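Local coordinates for protein 4-amino-4-deoxy-L-arabinose transferase or related glycosyltransferases of PMT family (Cupriavidus metallidurans, PDB 5EZM) that probably transfers 4-amino-4-deoxy-L-arabinose to lipid A as a zinc-binding, integral-membrane glycosyltransferase of the GT-C fold, at residues 164-178 against 191-205. Numbering follows the deposited sequence.
Sequences LAGVMSCVLAFMLMG and WMVACWAAMGVAILT. With DSL (mono-trans, octa-cis decaprenyl-phosphate), chain C; MPG ([(Z)-octadec-9-enyl] (2R)-2,3-bis(oxidanyl)propanoate), chain S.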
# COMPACT_ATOMS: atom_id res chain seq x y z
N LEU A 164 -3.96 6.30 0.03
CA LEU A 164 -3.60 7.70 0.22
C LEU A 164 -2.87 8.25 -1.00
O LEU A 164 -3.04 9.43 -1.35
CB LEU A 164 -2.75 7.86 1.47
CG LEU A 164 -2.34 9.30 1.81
CD1 LEU A 164 -3.57 10.13 2.11
CD2 LEU A 164 -1.37 9.32 2.99
N ALA A 165 -2.06 7.42 -1.66
CA ALA A 165 -1.32 7.89 -2.83
C ALA A 165 -2.26 8.17 -4.00
O ALA A 165 -2.04 9.11 -4.77
CB ALA A 165 -0.27 6.86 -3.23
N GLY A 166 -3.32 7.37 -4.14
CA GLY A 166 -4.26 7.60 -5.23
C GLY A 166 -5.13 8.82 -4.99
O GLY A 166 -5.34 9.63 -5.90
N VAL A 167 -5.63 8.98 -3.76
CA VAL A 167 -6.47 10.14 -3.50
C VAL A 167 -5.64 11.43 -3.53
O VAL A 167 -6.10 12.47 -4.02
CB VAL A 167 -7.23 9.98 -2.17
CG1 VAL A 167 -8.21 8.83 -2.28
CG2 VAL A 167 -6.27 9.73 -1.03
N MET A 168 -4.40 11.37 -3.04
CA MET A 168 -3.55 12.55 -3.13
C MET A 168 -3.12 12.83 -4.57
O MET A 168 -2.95 13.99 -4.95
CB MET A 168 -2.33 12.39 -2.22
CG MET A 168 -2.65 12.53 -0.74
SD MET A 168 -1.19 12.70 0.30
CE MET A 168 -0.54 14.27 -0.28
N SER A 169 -2.97 11.78 -5.38
CA SER A 169 -2.78 11.99 -6.81
C SER A 169 -3.99 12.68 -7.42
O SER A 169 -3.85 13.44 -8.38
CB SER A 169 -2.51 10.66 -7.51
OG SER A 169 -3.70 9.91 -7.66
N CYS A 170 -5.18 12.43 -6.87
CA CYS A 170 -6.34 13.22 -7.28
C CYS A 170 -6.22 14.67 -6.82
O CYS A 170 -6.66 15.58 -7.52
CB CYS A 170 -7.63 12.59 -6.76
SG CYS A 170 -8.18 11.16 -7.70
N VAL A 171 -5.63 14.90 -5.64
CA VAL A 171 -5.40 16.27 -5.19
C VAL A 171 -4.52 17.01 -6.19
O VAL A 171 -4.88 18.10 -6.68
CB VAL A 171 -4.77 16.29 -3.78
CG1 VAL A 171 -4.55 17.72 -3.32
CG2 VAL A 171 -5.64 15.54 -2.79
N LEU A 172 -3.37 16.43 -6.52
CA LEU A 172 -2.44 17.07 -7.45
C LEU A 172 -3.07 17.24 -8.83
O LEU A 172 -3.06 18.34 -9.39
CB LEU A 172 -1.16 16.26 -7.55
CG LEU A 172 -0.16 16.75 -8.60
CD1 LEU A 172 0.36 18.12 -8.22
CD2 LEU A 172 0.98 15.76 -8.78
N ALA A 173 -3.63 16.16 -9.38
CA ALA A 173 -4.17 16.22 -10.74
C ALA A 173 -5.31 17.22 -10.84
O ALA A 173 -5.40 17.99 -11.80
CB ALA A 173 -4.63 14.84 -11.18
N PHE A 174 -6.21 17.23 -9.85
CA PHE A 174 -7.32 18.17 -9.89
C PHE A 174 -6.83 19.60 -9.74
O PHE A 174 -7.36 20.52 -10.38
CB PHE A 174 -8.35 17.84 -8.80
CG PHE A 174 -9.03 16.51 -8.99
CD1 PHE A 174 -9.01 15.88 -10.23
CD2 PHE A 174 -9.68 15.89 -7.94
CE1 PHE A 174 -9.64 14.66 -10.40
CE2 PHE A 174 -10.31 14.67 -8.11
CZ PHE A 174 -10.28 14.05 -9.34
N MET A 175 -5.80 19.81 -8.91
CA MET A 175 -5.22 21.15 -8.80
C MET A 175 -4.63 21.60 -10.13
O MET A 175 -4.80 22.76 -10.53
CB MET A 175 -4.15 21.16 -7.71
CG MET A 175 -3.34 22.45 -7.64
SD MET A 175 -4.34 23.91 -7.26
CE MET A 175 -3.06 25.14 -7.02
N LEU A 176 -3.95 20.70 -10.84
CA LEU A 176 -3.39 21.07 -12.14
C LEU A 176 -4.49 21.34 -13.16
O LEU A 176 -4.38 22.28 -13.96
CB LEU A 176 -2.44 19.98 -12.64
CG LEU A 176 -1.21 19.71 -11.78
CD1 LEU A 176 -0.29 18.70 -12.46
CD2 LEU A 176 -0.46 20.99 -11.47
N MET A 177 -5.55 20.53 -13.16
CA MET A 177 -6.65 20.75 -14.09
C MET A 177 -7.33 22.09 -13.83
O MET A 177 -7.72 22.79 -14.78
CB MET A 177 -7.67 19.61 -13.98
CG MET A 177 -7.16 18.24 -14.40
SD MET A 177 -6.79 18.12 -16.16
CE MET A 177 -8.38 18.50 -16.88
N GLY A 178 -7.49 22.46 -12.56
CA GLY A 178 -8.18 23.69 -12.23
C GLY A 178 -7.39 24.95 -12.51
O GLY A 178 -7.97 26.04 -12.59
N TRP A 191 -12.93 21.78 -10.71
CA TRP A 191 -11.69 21.09 -10.39
C TRP A 191 -11.17 21.49 -9.02
O TRP A 191 -10.47 20.70 -8.37
CB TRP A 191 -10.63 21.36 -11.45
CG TRP A 191 -10.93 20.73 -12.77
CD1 TRP A 191 -11.18 21.36 -13.95
CD2 TRP A 191 -11.01 19.33 -13.04
NE1 TRP A 191 -11.41 20.44 -14.94
CE2 TRP A 191 -11.31 19.18 -14.41
CE3 TRP A 191 -10.86 18.17 -12.26
CZ2 TRP A 191 -11.46 17.94 -15.02
CZ3 TRP A 191 -11.00 16.94 -12.87
CH2 TRP A 191 -11.30 16.83 -14.23
N MET A 192 -11.50 22.70 -8.55
CA MET A 192 -11.04 23.11 -7.23
C MET A 192 -11.83 22.42 -6.12
O MET A 192 -11.24 21.94 -5.14
CB MET A 192 -11.11 24.62 -7.09
CG MET A 192 -9.86 25.32 -7.61
SD MET A 192 -8.36 24.50 -7.05
CE MET A 192 -7.71 23.88 -8.60
N VAL A 193 -13.16 22.36 -6.25
CA VAL A 193 -13.94 21.60 -5.28
C VAL A 193 -13.59 20.12 -5.36
O VAL A 193 -13.61 19.41 -4.35
CB VAL A 193 -15.46 21.85 -5.47
CG1 VAL A 193 -15.93 21.32 -6.81
CG2 VAL A 193 -16.25 21.21 -4.34
N ALA A 194 -13.25 19.64 -6.56
CA ALA A 194 -12.77 18.27 -6.68
C ALA A 194 -11.46 18.08 -5.92
O ALA A 194 -11.24 17.05 -5.28
CB ALA A 194 -12.59 17.90 -8.15
N CYS A 195 -10.59 19.09 -5.97
CA CYS A 195 -9.32 19.02 -5.26
C CYS A 195 -9.54 18.99 -3.75
O CYS A 195 -9.03 18.10 -3.05
CB CYS A 195 -8.44 20.21 -5.65
SG CYS A 195 -6.88 20.33 -4.78
N TRP A 196 -10.31 19.95 -3.23
CA TRP A 196 -10.59 19.98 -1.79
C TRP A 196 -11.29 18.71 -1.33
O TRP A 196 -11.00 18.18 -0.25
CB TRP A 196 -11.43 21.21 -1.45
CG TRP A 196 -10.65 22.48 -1.47
CD1 TRP A 196 -10.49 23.33 -2.53
CD2 TRP A 196 -9.92 23.05 -0.38
NE1 TRP A 196 -9.71 24.39 -2.16
CE2 TRP A 196 -9.34 24.25 -0.85
CE3 TRP A 196 -9.70 22.67 0.95
CZ2 TRP A 196 -8.56 25.07 -0.04
CZ3 TRP A 196 -8.92 23.49 1.75
CH2 TRP A 196 -8.36 24.67 1.25
N ALA A 197 -12.22 18.20 -2.14
CA ALA A 197 -12.88 16.94 -1.82
C ALA A 197 -11.88 15.81 -1.72
O ALA A 197 -11.93 15.00 -0.79
CB ALA A 197 -13.96 16.63 -2.86
N ALA A 198 -10.95 15.73 -2.68
CA ALA A 198 -9.91 14.71 -2.62
C ALA A 198 -9.08 14.84 -1.36
O ALA A 198 -8.73 13.83 -0.73
CB ALA A 198 -9.02 14.79 -3.87
N MET A 199 -8.76 16.07 -0.96
CA MET A 199 -8.05 16.27 0.30
C MET A 199 -8.87 15.76 1.48
O MET A 199 -8.32 15.18 2.42
CB MET A 199 -7.71 17.75 0.50
CG MET A 199 -6.46 18.19 -0.26
SD MET A 199 -5.92 19.86 0.15
CE MET A 199 -7.22 20.82 -0.62
N GLY A 200 -10.19 15.95 1.43
CA GLY A 200 -11.04 15.41 2.48
C GLY A 200 -10.98 13.90 2.56
O GLY A 200 -10.80 13.33 3.64
N VAL A 201 -11.11 13.23 1.41
CA VAL A 201 -11.00 11.78 1.38
C VAL A 201 -9.64 11.34 1.92
O VAL A 201 -9.54 10.35 2.66
CB VAL A 201 -11.23 11.25 -0.05
CG1 VAL A 201 -11.10 9.73 -0.08
CG2 VAL A 201 -12.60 11.68 -0.56
N ALA A 202 -8.58 12.08 1.58
CA ALA A 202 -7.25 11.73 2.06
C ALA A 202 -7.17 11.83 3.58
O ALA A 202 -6.56 10.98 4.24
CB ALA A 202 -6.20 12.62 1.40
N ILE A 203 -7.78 12.88 4.15
CA ILE A 203 -7.82 13.00 5.60
C ILE A 203 -8.57 11.82 6.21
O ILE A 203 -8.15 11.25 7.22
CB ILE A 203 -8.44 14.35 6.02
CG1 ILE A 203 -7.57 15.51 5.52
CG2 ILE A 203 -8.62 14.41 7.52
CD1 ILE A 203 -8.11 16.88 5.88
N LEU A 204 -9.68 11.42 5.58
CA LEU A 204 -10.40 10.23 6.02
C LEU A 204 -9.65 8.94 5.70
O LEU A 204 -10.13 7.87 6.07
CB LEU A 204 -11.78 10.18 5.38
CG LEU A 204 -12.79 11.20 5.91
CD1 LEU A 204 -14.11 11.10 5.14
CD2 LEU A 204 -13.02 10.99 7.39
N THR A 205 -8.50 9.02 5.03
CA THR A 205 -7.69 7.85 4.74
C THR A 205 -6.52 7.68 5.70
O THR A 205 -6.28 6.58 6.20
CB THR A 205 -7.18 7.92 3.29
OG1 THR A 205 -8.28 7.80 2.39
CG2 THR A 205 -6.18 6.79 3.02
C21 DSL C . 0.08 21.22 -4.49
C22 DSL C . -1.43 21.10 -4.35
C23 DSL C . -2.17 19.98 -5.05
C24 DSL C . -2.09 21.99 -3.59
C25 DSL C . -3.63 21.88 -3.43
C26 DSL C . -3.98 22.07 -1.93
C27 DSL C . -4.99 23.26 -1.77
C28 DSL C . -5.92 23.64 -2.94
C29 DSL C . -5.05 23.94 -0.61
C30 DSL C . -4.11 23.56 0.57
C31 DSL C . -3.84 24.81 1.46
C32 DSL C . -4.15 24.48 2.97
C33 DSL C . -5.60 24.51 3.48
C34 DSL C . -3.14 24.17 3.82
C2 MPG S . -11.98 10.86 -5.44
C3 MPG S . -12.05 12.05 -4.48
C4 MPG S . -13.02 13.14 -4.92
C5 MPG S . -13.69 12.84 -6.28
C6 MPG S . -14.28 14.10 -6.93
C7 MPG S . -14.31 14.02 -8.47
C8 MPG S . -15.11 15.19 -9.08
C9 MPG S . -14.76 15.48 -10.56
C10 MPG S . -15.28 16.87 -11.00
C11 MPG S . -15.16 17.12 -12.52
C12 MPG S . -15.38 18.63 -12.89
C13 MPG S . -15.20 18.89 -14.40
C14 MPG S . -15.17 20.42 -14.73
C1 MPG S . -11.20 9.68 -4.85
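W191 lies between M177 and a bound MPG lipid. Its CB starts against the backbone of G178, with CA of G178 3.5 Å from CB of W191. Further out, M177 CB stands over the five-membered ring, 3.5 Å from its centroid. CE3 and CZ3 form the edge that meets F174, with F174 CD1 3.5 Å from W191 CZ3. The two rings are oblique, their planes at 39°. CZ2 receives M177 CE, because the M177 chain bends at chi2 (-67°) and again at chi3. This also holds M177 SD above the six-membered ring, a long Met-aromatic contact. On the opposite face lie MPG C13, toward the rim, and C14. With an alanine here in place of the indole, M177 and the lipid tail would probably lose the flat surface between them, and F174 the ring beside it.

F174 is a knob among W191, A194, C195 and A198, and its CD2 edge comes 3.3 Å from A194 O. A198 is the knob in return, among V167, C170, V171 and F174, with its CB 3.6 Å from V171 CG2. Beyond it, V167 CG2 and L164 CD1 close on A202 CB. The decaprenyl chain of DSL runs past M175, C195 and M199.

Segments 164-178 and 191-205 run nearly antiparallel, at 165°, and their axes come within 8.0 Å. They form a buried pair in the transmembrane bundle. Helix 112-133 backs 164-178, while helices 91-103 and 236-257 pack on 191-205.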